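Local structure of AlkD2 (6M9M) at residues I71-F74 / M75-V79; F95-F98 / C99-G103; K154-S158 / E159-K163; L108-I111 / D112-L115; R26-T29 / D30-N34. The protein is of unknown cellular function but binds inosine-5'-monophosphate and belongs to the HEAT-like repeat family, which includes DNA glycosylases. All blocks are in the same frame, centred on the assembly; numbering follows the deposited sequence. Where two conformers were deposited one is given.

How the contacts relate
Contacts 1, 2 and 4 lie on three helices that touch one another: 71-79 packs against both 95-103 and 108-115, which also meet. All three are partly buried, and their inward sides are apolar, built from aromatic rings, branched aliphatics and sulfur atoms, while charged side chains line their outer margins, with a bridging water in contact 2. A salt bridge, R76 NH1 to E113 OE1, ties contact 1 to contact 4. Contact 5 is a surface contact, largely polar and water-bridged, touching contact 2 through a weak Y31-K101 hydrogen bond. Contact 3 stands apart as the start of a helix rather than its middle or end, held by capping and backbone-directed bonds near the bound nucleotide.

Contact 1: I71-F74 / M75-V79; sequences ILIF and MRDEV
The F74 ring lies like a lid against the next turn of helix 69-79, one of the helices of the HEAT-like repeat fold, and E78 supplies the bump beneath it. E78 CB sits over the middle of the ring face, 3.7 Å from the F74 centroid and 11° off the ring normal, a CH-pi contact; E78 CG continues on the same side, 3.6 Å from F74 CD1, before the chain bends and carries its carboxylate off to K81. F74 reaches this place with CG anti to its backbone N (chi1 -169°). V79 CG2 comes in obliquely on that same side of the ring, 3.9 Å from F74 CD2. The F74 carbonyl oxygen accepts from both E78 N and V79 N, the latter bond marking a wider pi-type turn that brings V79 beside the ring. Farther round the helix M75 folds back over the preceding turn: its bend at the thioether (chi3 53°) lays the methyl CE 4.1 Å from L72 CD1. M75 is buried under F62 of helix 52-65 and L91 and A94 of helix 85-102. The outer ridge mixes I73 with charge. I73 and R76 run side by side, I73 CG1 lying over one face of the guanidinium, whose NH1 forms a salt bridge with E113. The guanidinium edge grips D77 side-on: R76 NE meets D77 OD1 from above the carboxylate plane at 2.9 Å, and R76 NH2 reaches D77 OD2 at 2.9 Å.

Contact 2: F95-F98 / C99-G103; sequences FDEF and CKKIG
E97 OE1 accepts a hydrogen bond from a water whose oxygen lies 2.6 Å away, and the same water accepts from K100 NZ at 3.2 Å, bridging two side chains three residues apart. The K100 chain is fully extended, whereas E97 bends after CG (chi2 68°) and swings its other oxygen over the aliphatic part of K101: OE2 lies 3.5 Å from K101 CG. The ammonium of K101 stays beyond salt-bridge distance of that carboxylate and donates instead to the carbonyl oxygen of Y64. Round the helix the chemistry turns to sulfur and rings. With SG beside its own backbone N (chi1 -66°), C99 reaches back one turn, and its sulfur sits over the face of F95, 4.0 Å from the ring centroid and 30° off the normal; of the ring atoms, CE2 is nearest. F98 presents one face to I102, whose CG2 methyl stands 4.0 Å above the F98 ring plane and is offset toward the rim. I102 CD1 also approaches CZ of F98, so the aliphatic branches lie alongside the ring. The helix stops here: G103 N still donates to C99 O at 2.8 Å, but G103 itself has positive phi and turns the chain away. D96 OD2 forms a salt bridge with R136 and OD1 a hydrogen bond with Y104, while the F98 ring rests on I110 and the C99 sulfur on I111 of the following helix, 108-115, stacking it beside helix 85-102 in the all-helical array.

Contact 3: K154-S158 / E159-K163; sequences KEDVS and EYVRK
R162 folds back along the start of its own helix and brings the edge of its guanidinium to the loop backbone, NH1 donating to D156 O at 2.8 Å with that oxygen only 7° out of the guanidinium plane. V157 O also lies near the plane, and one face of the group rests on the peptide backbone around S158 and E159. The torsion that places CG beside the backbone N (chi1 -67°), with a bend further out at chi3, turns the chain toward the loop. NE donates a hydrogen bond to Q196 OE1, and NH2 donates to a water. The D156 carboxylate comes from another direction, crossing V161 at about a right angle, so that V161 CG1 packs tightly on D156 CG at 3.4 Å. This is the N-terminal end of helix 159-175, with S158 as N-cap: S158 OG, anti to its own N, accepts from V161 N at 3.1 Å in a nearly straight bond (171°). An Asx turn precedes it, D156 OD1 using its anti lone pair to accept from S158 N at 2.9 Å, while OD2 forms a salt bridge with R123 of helix 120-129. That pairing probably steadies the buried carboxylate in its charged form. Beyond the cap, the Y160 side chain leads away from the loop; it lies about 6 Å from the bound inosinic acid.

Contact 4: L108-I111 / D112-L115; sequences LPII and DEWL
W114 lies over the preceding helical turn, where I110 receives its first atoms. CB starts 3.7 Å from I110 O, the oxygen that also accepts the W114 backbone N-H. CG stays beside that carbonyl, and CD1 comes closer, 3.2 Å from I110 O, obliquely to the indole. The ring then slides past the aliphatic branch: CD1 and NE1 both lie 3.8 Å from I110 CG2. A first torsion setting CG anti to the carbonyl carbon (chi1 -77°) directs the indole back toward the earlier residue, and the two side chains meet at a slant. Farther out, the six-membered ring leaves I110 and wedges between neighbours, touching L72 and R76 of helix 69-79 and meeting the F95 ring with their planes about 30° apart. Next to it, I111 and L115 run side by side in the same direction; I111 CG2 lies 3.9 Å from L115 CD1, and L115 also touches A126 and T127 of helix 120-129. D112 turns its carboxylate back over L108 O, and its OD1 forms a salt bridge with R149. Packing of this helix on 69-79, 85-102 and 120-129 is consistent with the stacked helices of a HEAT-like repeat array.

Contact 5: R26-T29 / D30-N34; sequences RALT and DYKSN
D30 sits tightly under the preceding turn at R26, its carboxylate carbon CG only 3.3 Å from R26 O and OD2 3.9 Å from R26 CG. CG beside the backbone N (chi1 -68°) points the group back along the helix. The two charged groups nevertheless do not pair directly: their planes are turned 74° apart, and no N-H of R26 points at OD2. A water joins them instead, accepting from R26 NE at 3.0 Å and donating to D30 OD1 at 2.8 Å. The firmer partners lie in other helices: Y5 and Y57 both hydrogen-bond D30 OD2, and D12 forms a salt bridge with R26 NH1. A27, the buried residue here, faces F60 and Y64 of helix 52-65.

The outward side is looser. Besides their backbone bond, the L28 and K32 side chains touch through aliphatic carbons, L28 CD1 4.0 Å from K32 CD. T29 O takes weak bonds from K32 N and S33 N, and S33 OG lies 3.1 Å from T29 O, where the helix ends. N34, past the last turn, folds back more firmly: ND2 donates to D30 O at 2.9 Å, nearly straight (172°) and on a lone pair in the carbonyl plane. The N34 amide thus takes up D30 O at the C-terminal end of helix 21-32, in the HEAT-like array.

Contact 1: I71-F74 / M75-V79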
# COMPACT_ATOMS: atom_id res chain seq x y z
N ILE A 71 14.04 -4.07 -6.33
CA ILE A 71 12.97 -4.64 -5.52
C ILE A 71 11.74 -3.76 -5.58
O ILE A 71 10.61 -4.25 -5.74
CB ILE A 71 13.46 -4.84 -4.07
CG1 ILE A 71 14.64 -5.84 -4.00
CG2 ILE A 71 12.31 -5.29 -3.19
CD1 ILE A 71 14.26 -7.28 -4.26
N LEU A 72 11.92 -2.44 -5.43
CA LEU A 72 10.78 -1.53 -5.46
C LEU A 72 10.06 -1.58 -6.81
O LEU A 72 8.82 -1.56 -6.85
CB LEU A 72 11.24 -0.13 -5.11
CG LEU A 72 10.16 0.92 -4.99
CD1 LEU A 72 9.19 0.58 -3.88
CD2 LEU A 72 10.74 2.30 -4.80
N ILE A 73 10.80 -1.65 -7.92
CA ILE A 73 10.17 -1.78 -9.24
C ILE A 73 9.40 -3.09 -9.34
O ILE A 73 8.30 -3.14 -9.90
CB ILE A 73 11.23 -1.66 -10.36
CG1 ILE A 73 11.74 -0.22 -10.49
CG2 ILE A 73 10.69 -2.18 -11.69
CD1 ILE A 73 12.99 -0.08 -11.34
N PHE A 74 9.96 -4.19 -8.82
CA PHE A 74 9.24 -5.46 -8.86
C PHE A 74 7.94 -5.38 -8.06
O PHE A 74 6.90 -5.90 -8.50
CB PHE A 74 10.15 -6.57 -8.35
CG PHE A 74 9.62 -7.96 -8.57
CD1 PHE A 74 9.88 -8.63 -9.75
CD2 PHE A 74 8.88 -8.60 -7.60
CE1 PHE A 74 9.41 -9.92 -9.96
CE2 PHE A 74 8.41 -9.89 -7.80
CZ PHE A 74 8.68 -10.55 -8.98
N MET A 75 7.96 -4.70 -6.91
CA MET A 75 6.73 -4.46 -6.17
C MET A 75 5.73 -3.67 -7.01
O MET A 75 4.54 -4.03 -7.11
CB MET A 75 7.04 -3.68 -4.89
CG MET A 75 7.79 -4.43 -3.81
SD MET A 75 8.48 -3.37 -2.52
CE MET A 75 7.05 -2.43 -2.01
N ARG A 76 6.19 -2.58 -7.61
CA ARG A 76 5.33 -1.67 -8.35
C ARG A 76 4.67 -2.35 -9.54
O ARG A 76 3.48 -2.17 -9.79
CB ARG A 76 6.16 -0.48 -8.84
CG ARG A 76 5.38 0.65 -9.49
CD ARG A 76 6.29 1.69 -10.13
NE ARG A 76 6.96 1.11 -11.28
CZ ARG A 76 8.11 1.52 -11.81
NH1 ARG A 76 8.75 2.56 -11.30
NH2 ARG A 76 8.60 0.88 -12.85
N ASP A 77 5.44 -3.15 -10.28
CA ASP A 77 5.01 -3.62 -11.58
C ASP A 77 4.65 -5.10 -11.63
O ASP A 77 3.92 -5.49 -12.53
CB ASP A 77 6.11 -3.37 -12.62
CG ASP A 77 6.31 -1.91 -12.94
OD1 ASP A 77 5.47 -1.07 -12.53
OD2 ASP A 77 7.33 -1.61 -13.58
N GLU A 78 5.18 -5.93 -10.73
CA GLU A 78 4.93 -7.36 -10.77
C GLU A 78 4.07 -7.85 -9.61
O GLU A 78 3.10 -8.55 -9.86
CB GLU A 78 6.23 -8.16 -10.85
CG GLU A 78 7.18 -7.70 -11.93
CD GLU A 78 6.62 -7.76 -13.34
OE1 GLU A 78 5.61 -8.46 -13.58
OE2 GLU A 78 7.22 -7.12 -14.22
N VAL A 79 4.37 -7.47 -8.37
CA VAL A 79 3.51 -7.89 -7.26
C VAL A 79 2.11 -7.34 -7.47
O VAL A 79 1.11 -7.97 -7.07
CB VAL A 79 4.12 -7.47 -5.90
CG1 VAL A 79 3.18 -7.87 -4.78
CG2 VAL A 79 5.49 -8.11 -5.71

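Contact 2: F95-F98 / C99-G103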
# COMPACT_ATOMS: atom_id res chain seq x y z
N PHE A 95 4.60 -1.09 0.61
CA PHE A 95 4.83 0.25 0.10
C PHE A 95 4.95 1.26 1.24
O PHE A 95 5.83 2.12 1.22
CB PHE A 95 3.72 0.65 -0.88
CG PHE A 95 3.98 1.99 -1.49
CD1 PHE A 95 4.99 2.14 -2.41
CD2 PHE A 95 3.29 3.12 -1.08
CE1 PHE A 95 5.33 3.37 -2.93
CE2 PHE A 95 3.62 4.36 -1.61
CZ PHE A 95 4.64 4.48 -2.53
N ASP A 96 4.09 1.15 2.25
CA ASP A 96 4.23 2.03 3.41
C ASP A 96 5.59 1.83 4.07
O ASP A 96 6.20 2.79 4.55
CB ASP A 96 3.09 1.76 4.39
CG ASP A 96 2.99 2.77 5.49
OD1 ASP A 96 3.14 3.98 5.22
OD2 ASP A 96 2.72 2.36 6.64
N GLU A 97 6.06 0.58 4.12
CA GLU A 97 7.38 0.29 4.70
C GLU A 97 8.48 1.01 3.94
O GLU A 97 9.40 1.58 4.54
CB GLU A 97 7.61 -1.22 4.71
CG GLU A 97 8.94 -1.67 5.28
CD GLU A 97 9.07 -1.42 6.76
OE1 GLU A 97 8.03 -1.43 7.44
OE2 GLU A 97 10.23 -1.25 7.23
N PHE A 98 8.44 0.97 2.61
CA PHE A 98 9.40 1.72 1.81
C PHE A 98 9.40 3.20 2.21
O PHE A 98 10.45 3.81 2.45
CB PHE A 98 9.09 1.62 0.31
CG PHE A 98 9.87 2.62 -0.49
CD1 PHE A 98 11.22 2.45 -0.69
CD2 PHE A 98 9.28 3.78 -0.96
CE1 PHE A 98 11.97 3.39 -1.36
CE2 PHE A 98 10.03 4.73 -1.62
CZ PHE A 98 11.38 4.52 -1.83
N CYS A 99 8.19 3.79 2.28
CA CYS A 99 8.09 5.22 2.56
C CYS A 99 8.59 5.55 3.96
O CYS A 99 9.25 6.57 4.16
CB CYS A 99 6.64 5.69 2.38
SG CYS A 99 6.00 5.61 0.70
N LYS A 100 8.26 4.70 4.94
CA LYS A 100 8.73 4.91 6.30
C LYS A 100 10.24 4.87 6.38
O LYS A 100 10.85 5.67 7.11
CB LYS A 100 8.11 3.82 7.19
CG LYS A 100 8.52 3.82 8.65
CD LYS A 100 7.85 2.65 9.38
CE LYS A 100 8.21 2.63 10.86
NZ LYS A 100 7.50 1.55 11.60
N LYS A 101 10.87 3.92 5.66
CA LYS A 101 12.32 3.74 5.76
C LYS A 101 13.07 4.90 5.11
O LYS A 101 14.04 5.40 5.68
CB LYS A 101 12.72 2.42 5.11
CG LYS A 101 12.31 1.19 5.91
CD LYS A 101 13.51 0.30 6.25
CE LYS A 101 13.39 -1.07 5.60
NZ LYS A 101 14.40 -2.03 6.16
N ILE A 102 12.64 5.33 3.92
CA ILE A 102 13.33 6.44 3.28
C ILE A 102 12.94 7.76 3.91
O ILE A 102 13.74 8.70 3.91
CB ILE A 102 13.08 6.44 1.77
CG1 ILE A 102 14.06 7.39 1.09
CG2 ILE A 102 11.66 6.84 1.48
CD1 ILE A 102 13.97 7.37 -0.42
N GLY A 103 11.73 7.85 4.46
CA GLY A 103 11.17 9.08 4.98
C GLY A 103 10.06 9.58 4.07
O GLY A 103 10.24 9.63 2.85
O HOH W 1 7.11 -1.08 9.82

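Contact 3: K154-S158 / E159-K163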
# COMPACT_ATOMS: atom_id res chain seq x y z
N LYS A 154 -9.94 11.06 -7.55
CA LYS A 154 -11.39 10.97 -7.37
C LYS A 154 -12.14 10.54 -8.64
O LYS A 154 -13.29 10.10 -8.54
CB LYS A 154 -11.95 12.30 -6.87
CG LYS A 154 -11.82 13.45 -7.85
CD LYS A 154 -12.03 14.78 -7.14
CE LYS A 154 -11.92 15.94 -8.12
NZ LYS A 154 -10.52 16.11 -8.60
N GLU A 155 -11.52 10.65 -9.81
CA GLU A 155 -12.09 10.19 -11.07
C GLU A 155 -11.50 8.85 -11.52
O GLU A 155 -11.63 8.49 -12.70
CB GLU A 155 -11.89 11.23 -12.19
CG GLU A 155 -12.54 12.60 -11.96
CD GLU A 155 -14.04 12.60 -12.10
OE1 GLU A 155 -14.65 11.56 -12.48
OE2 GLU A 155 -14.64 13.67 -11.84
N ASP A 156 -10.85 8.11 -10.63
CA ASP A 156 -10.19 6.89 -11.04
C ASP A 156 -11.17 5.92 -11.70
O ASP A 156 -12.31 5.76 -11.26
CB ASP A 156 -9.52 6.21 -9.86
CG ASP A 156 -8.40 5.28 -10.28
OD1 ASP A 156 -8.68 4.12 -10.65
OD2 ASP A 156 -7.24 5.73 -10.26
N VAL A 157 -10.70 5.24 -12.74
CA VAL A 157 -11.54 4.28 -13.45
C VAL A 157 -11.89 3.05 -12.60
O VAL A 157 -12.87 2.38 -12.87
CB VAL A 157 -10.90 3.84 -14.78
CG1 VAL A 157 -10.65 5.04 -15.70
CG2 VAL A 157 -9.62 3.06 -14.55
N SER A 158 -11.11 2.75 -11.57
CA SER A 158 -11.25 1.52 -10.80
C SER A 158 -12.05 1.75 -9.53
O SER A 158 -11.69 2.61 -8.71
CB SER A 158 -9.85 1.01 -10.42
OG SER A 158 -9.92 0.07 -9.36
N GLU A 159 -13.10 0.95 -9.32
CA GLU A 159 -13.87 1.05 -8.09
C GLU A 159 -13.03 0.71 -6.86
O GLU A 159 -13.19 1.31 -5.80
CB GLU A 159 -15.12 0.18 -8.14
CG GLU A 159 -16.02 0.40 -6.93
CD GLU A 159 -17.36 -0.29 -7.05
OE1 GLU A 159 -17.43 -1.34 -7.72
OE2 GLU A 159 -18.34 0.24 -6.50
N TYR A 160 -12.14 -0.27 -7.00
CA TYR A 160 -11.23 -0.65 -5.92
C TYR A 160 -10.40 0.54 -5.49
O TYR A 160 -10.25 0.80 -4.29
CB TYR A 160 -10.36 -1.79 -6.46
CG TYR A 160 -9.35 -2.45 -5.53
CD1 TYR A 160 -9.76 -3.16 -4.41
CD2 TYR A 160 -8.00 -2.49 -5.86
CE1 TYR A 160 -8.84 -3.82 -3.60
CE2 TYR A 160 -7.09 -3.15 -5.08
CZ TYR A 160 -7.50 -3.81 -3.94
OH TYR A 160 -6.55 -4.49 -3.19
N VAL A 161 -9.84 1.26 -6.45
CA VAL A 161 -9.11 2.48 -6.13
C VAL A 161 -10.03 3.50 -5.47
O VAL A 161 -9.68 4.10 -4.45
CB VAL A 161 -8.43 3.05 -7.39
CG1 VAL A 161 -7.77 4.40 -7.06
CG2 VAL A 161 -7.37 2.08 -7.93
N ARG A 162 -11.20 3.75 -6.07
CA ARG A 162 -12.07 4.81 -5.58
C ARG A 162 -12.50 4.59 -4.13
O ARG A 162 -12.65 5.55 -3.37
CB ARG A 162 -13.29 4.99 -6.47
CG ARG A 162 -12.99 5.51 -7.86
CD ARG A 162 -14.24 5.97 -8.59
NE ARG A 162 -15.27 4.94 -8.72
CZ ARG A 162 -15.34 4.04 -9.69
NH1 ARG A 162 -14.42 3.98 -10.64
NH2 ARG A 162 -16.35 3.17 -9.71
N LYS A 163 -12.73 3.34 -3.73
CA LYS A 163 -13.10 3.08 -2.34
C LYS A 163 -11.97 3.47 -1.41
O LYS A 163 -12.21 4.07 -0.35
CB LYS A 163 -13.49 1.62 -2.16
CG LYS A 163 -14.82 1.28 -2.82
CD LYS A 163 -15.20 -0.16 -2.63
CE LYS A 163 -16.63 -0.41 -3.09
NZ LYS A 163 -17.03 -1.83 -2.93
O HOH W 2 -14.24 -0.55 -11.57
O HOH W 3 -16.02 1.47 -11.99

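Contact 4: L108-I111 / D112-L115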
# COMPACT_ATOMS: atom_id res chain seq x y z
N LEU A 108 8.18 11.33 -1.63
CA LEU A 108 7.10 11.93 -2.42
C LEU A 108 7.18 11.60 -3.91
O LEU A 108 6.13 11.31 -4.51
CB LEU A 108 7.04 13.44 -2.21
CG LEU A 108 6.62 13.90 -0.81
CD1 LEU A 108 6.78 15.42 -0.75
CD2 LEU A 108 5.20 13.51 -0.49
N PRO A 109 8.34 11.64 -4.57
CA PRO A 109 8.33 11.32 -6.01
C PRO A 109 7.87 9.91 -6.30
O PRO A 109 7.23 9.66 -7.34
CB PRO A 109 9.79 11.55 -6.43
CG PRO A 109 10.33 12.54 -5.42
CD PRO A 109 9.67 12.14 -4.13
N ILE A 110 8.18 8.96 -5.42
CA ILE A 110 7.75 7.58 -5.61
C ILE A 110 6.26 7.44 -5.33
O ILE A 110 5.55 6.74 -6.06
CB ILE A 110 8.59 6.65 -4.72
CG1 ILE A 110 10.08 6.77 -5.03
CG2 ILE A 110 8.12 5.23 -4.85
CD1 ILE A 110 10.45 6.50 -6.41
N ILE A 111 5.77 8.07 -4.27
CA ILE A 111 4.34 8.12 -4.01
C ILE A 111 3.62 8.62 -5.26
O ILE A 111 2.64 8.02 -5.73
CB ILE A 111 4.06 8.98 -2.77
CG1 ILE A 111 4.64 8.32 -1.51
CG2 ILE A 111 2.57 9.22 -2.60
CD1 ILE A 111 4.69 9.22 -0.31
N ASP A 112 4.10 9.73 -5.83
CA ASP A 112 3.43 10.30 -6.99
C ASP A 112 3.49 9.34 -8.18
O ASP A 112 2.53 9.22 -8.94
CB ASP A 112 4.03 11.67 -7.31
CG ASP A 112 3.68 12.70 -6.25
OD1 ASP A 112 2.66 12.50 -5.56
OD2 ASP A 112 4.41 13.70 -6.07
N GLU A 113 4.62 8.66 -8.36
CA GLU A 113 4.74 7.68 -9.43
C GLU A 113 3.74 6.54 -9.27
O GLU A 113 3.06 6.16 -10.23
CB GLU A 113 6.18 7.17 -9.42
CG GLU A 113 6.55 6.13 -10.41
CD GLU A 113 8.05 5.85 -10.33
OE1 GLU A 113 8.45 4.95 -9.56
OE2 GLU A 113 8.83 6.56 -10.99
N TRP A 114 3.60 6.00 -8.06
CA TRP A 114 2.66 4.90 -7.87
C TRP A 114 1.22 5.37 -8.06
O TRP A 114 0.40 4.65 -8.64
CB TRP A 114 2.85 4.27 -6.49
CG TRP A 114 4.04 3.35 -6.38
CD1 TRP A 114 5.33 3.59 -6.78
CD2 TRP A 114 4.03 2.04 -5.82
NE1 TRP A 114 6.12 2.50 -6.50
CE2 TRP A 114 5.35 1.53 -5.91
CE3 TRP A 114 3.04 1.23 -5.25
CZ2 TRP A 114 5.69 0.26 -5.45
CZ3 TRP A 114 3.38 -0.02 -4.78
CH2 TRP A 114 4.70 -0.50 -4.90
N LEU A 115 0.88 6.58 -7.59
CA LEU A 115 -0.48 7.08 -7.75
C LEU A 115 -0.85 7.31 -9.22
O LEU A 115 -2.05 7.31 -9.54
CB LEU A 115 -0.66 8.40 -6.99
CG LEU A 115 -0.59 8.35 -5.47
CD1 LEU A 115 -0.52 9.77 -4.91
CD2 LEU A 115 -1.79 7.61 -4.91

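Contact 5: R26-T29 / D30-N34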
# COMPACT_ATOMS: atom_id res chain seq x y z
N ARG A 26 7.70 -13.57 10.69
CA ARG A 26 8.74 -14.43 10.13
C ARG A 26 9.61 -13.66 9.15
O ARG A 26 10.84 -13.79 9.17
CB ARG A 26 8.09 -15.63 9.44
CG ARG A 26 9.05 -16.76 9.13
CD ARG A 26 9.40 -17.60 10.38
NE ARG A 26 10.01 -18.85 9.97
CZ ARG A 26 9.35 -19.98 9.72
NH1 ARG A 26 8.03 -20.04 9.88
NH2 ARG A 26 10.02 -21.06 9.34
N ALA A 27 9.01 -12.84 8.28
CA ALA A 27 9.79 -12.03 7.35
C ALA A 27 10.71 -11.07 8.10
O ALA A 27 11.89 -10.92 7.73
CB ALA A 27 8.85 -11.27 6.42
N LEU A 28 10.21 -10.40 9.14
CA LEU A 28 11.05 -9.47 9.88
C LEU A 28 12.25 -10.19 10.49
O LEU A 28 13.38 -9.70 10.40
CB LEU A 28 10.23 -8.76 10.95
CG LEU A 28 10.99 -7.65 11.69
CD1 LEU A 28 11.63 -6.63 10.74
CD2 LEU A 28 10.01 -6.96 12.62
N THR A 29 12.02 -11.34 11.12
CA THR A 29 13.11 -12.11 11.70
C THR A 29 14.14 -12.49 10.65
O THR A 29 15.35 -12.34 10.86
CB THR A 29 12.55 -13.38 12.36
OG1 THR A 29 11.69 -13.00 13.44
CG2 THR A 29 13.67 -14.27 12.88
N ASP A 30 13.68 -12.99 9.51
CA ASP A 30 14.62 -13.46 8.49
C ASP A 30 15.38 -12.30 7.86
O ASP A 30 16.58 -12.41 7.58
CB ASP A 30 13.87 -14.28 7.44
CG ASP A 30 13.34 -15.60 7.98
OD1 ASP A 30 13.81 -16.06 9.05
OD2 ASP A 30 12.45 -16.19 7.33
N TYR A 31 14.72 -11.16 7.67
CA TYR A 31 15.39 -9.97 7.17
C TYR A 31 16.50 -9.51 8.11
O TYR A 31 17.58 -9.12 7.66
CB TYR A 31 14.35 -8.86 6.96
CG TYR A 31 14.97 -7.55 6.58
CD1 TYR A 31 15.46 -7.33 5.31
CD2 TYR A 31 15.08 -6.52 7.51
CE1 TYR A 31 16.04 -6.14 4.96
CE2 TYR A 31 15.68 -5.31 7.17
CZ TYR A 31 16.14 -5.12 5.89
OH TYR A 31 16.73 -3.92 5.53
N LYS A 32 16.26 -9.57 9.41
CA LYS A 32 17.23 -9.02 10.36
C LYS A 32 18.43 -9.92 10.55
O LYS A 32 19.49 -9.43 10.96
CB LYS A 32 16.55 -8.76 11.71
CG LYS A 32 15.56 -7.62 11.67
CD LYS A 32 14.80 -7.47 12.97
CE LYS A 32 15.59 -6.69 14.01
NZ LYS A 32 14.80 -6.49 15.25
N SER A 33 18.31 -11.21 10.27
CA SER A 33 19.34 -12.18 10.65
C SER A 33 20.19 -12.65 9.48
O SER A 33 21.01 -13.56 9.66
CB SER A 33 18.69 -13.38 11.34
OG SER A 33 17.87 -14.09 10.43
N ASN A 34 20.03 -12.08 8.30
CA ASN A 34 20.79 -12.51 7.15
C ASN A 34 21.16 -11.31 6.29
O ASN A 34 20.49 -10.28 6.31
CB ASN A 34 19.98 -13.49 6.29
CG ASN A 34 19.58 -14.74 7.04
OD1 ASN A 34 20.36 -15.68 7.13
ND2 ASN A 34 18.38 -14.74 7.59
O HOH W 4 12.72 -17.95 10.79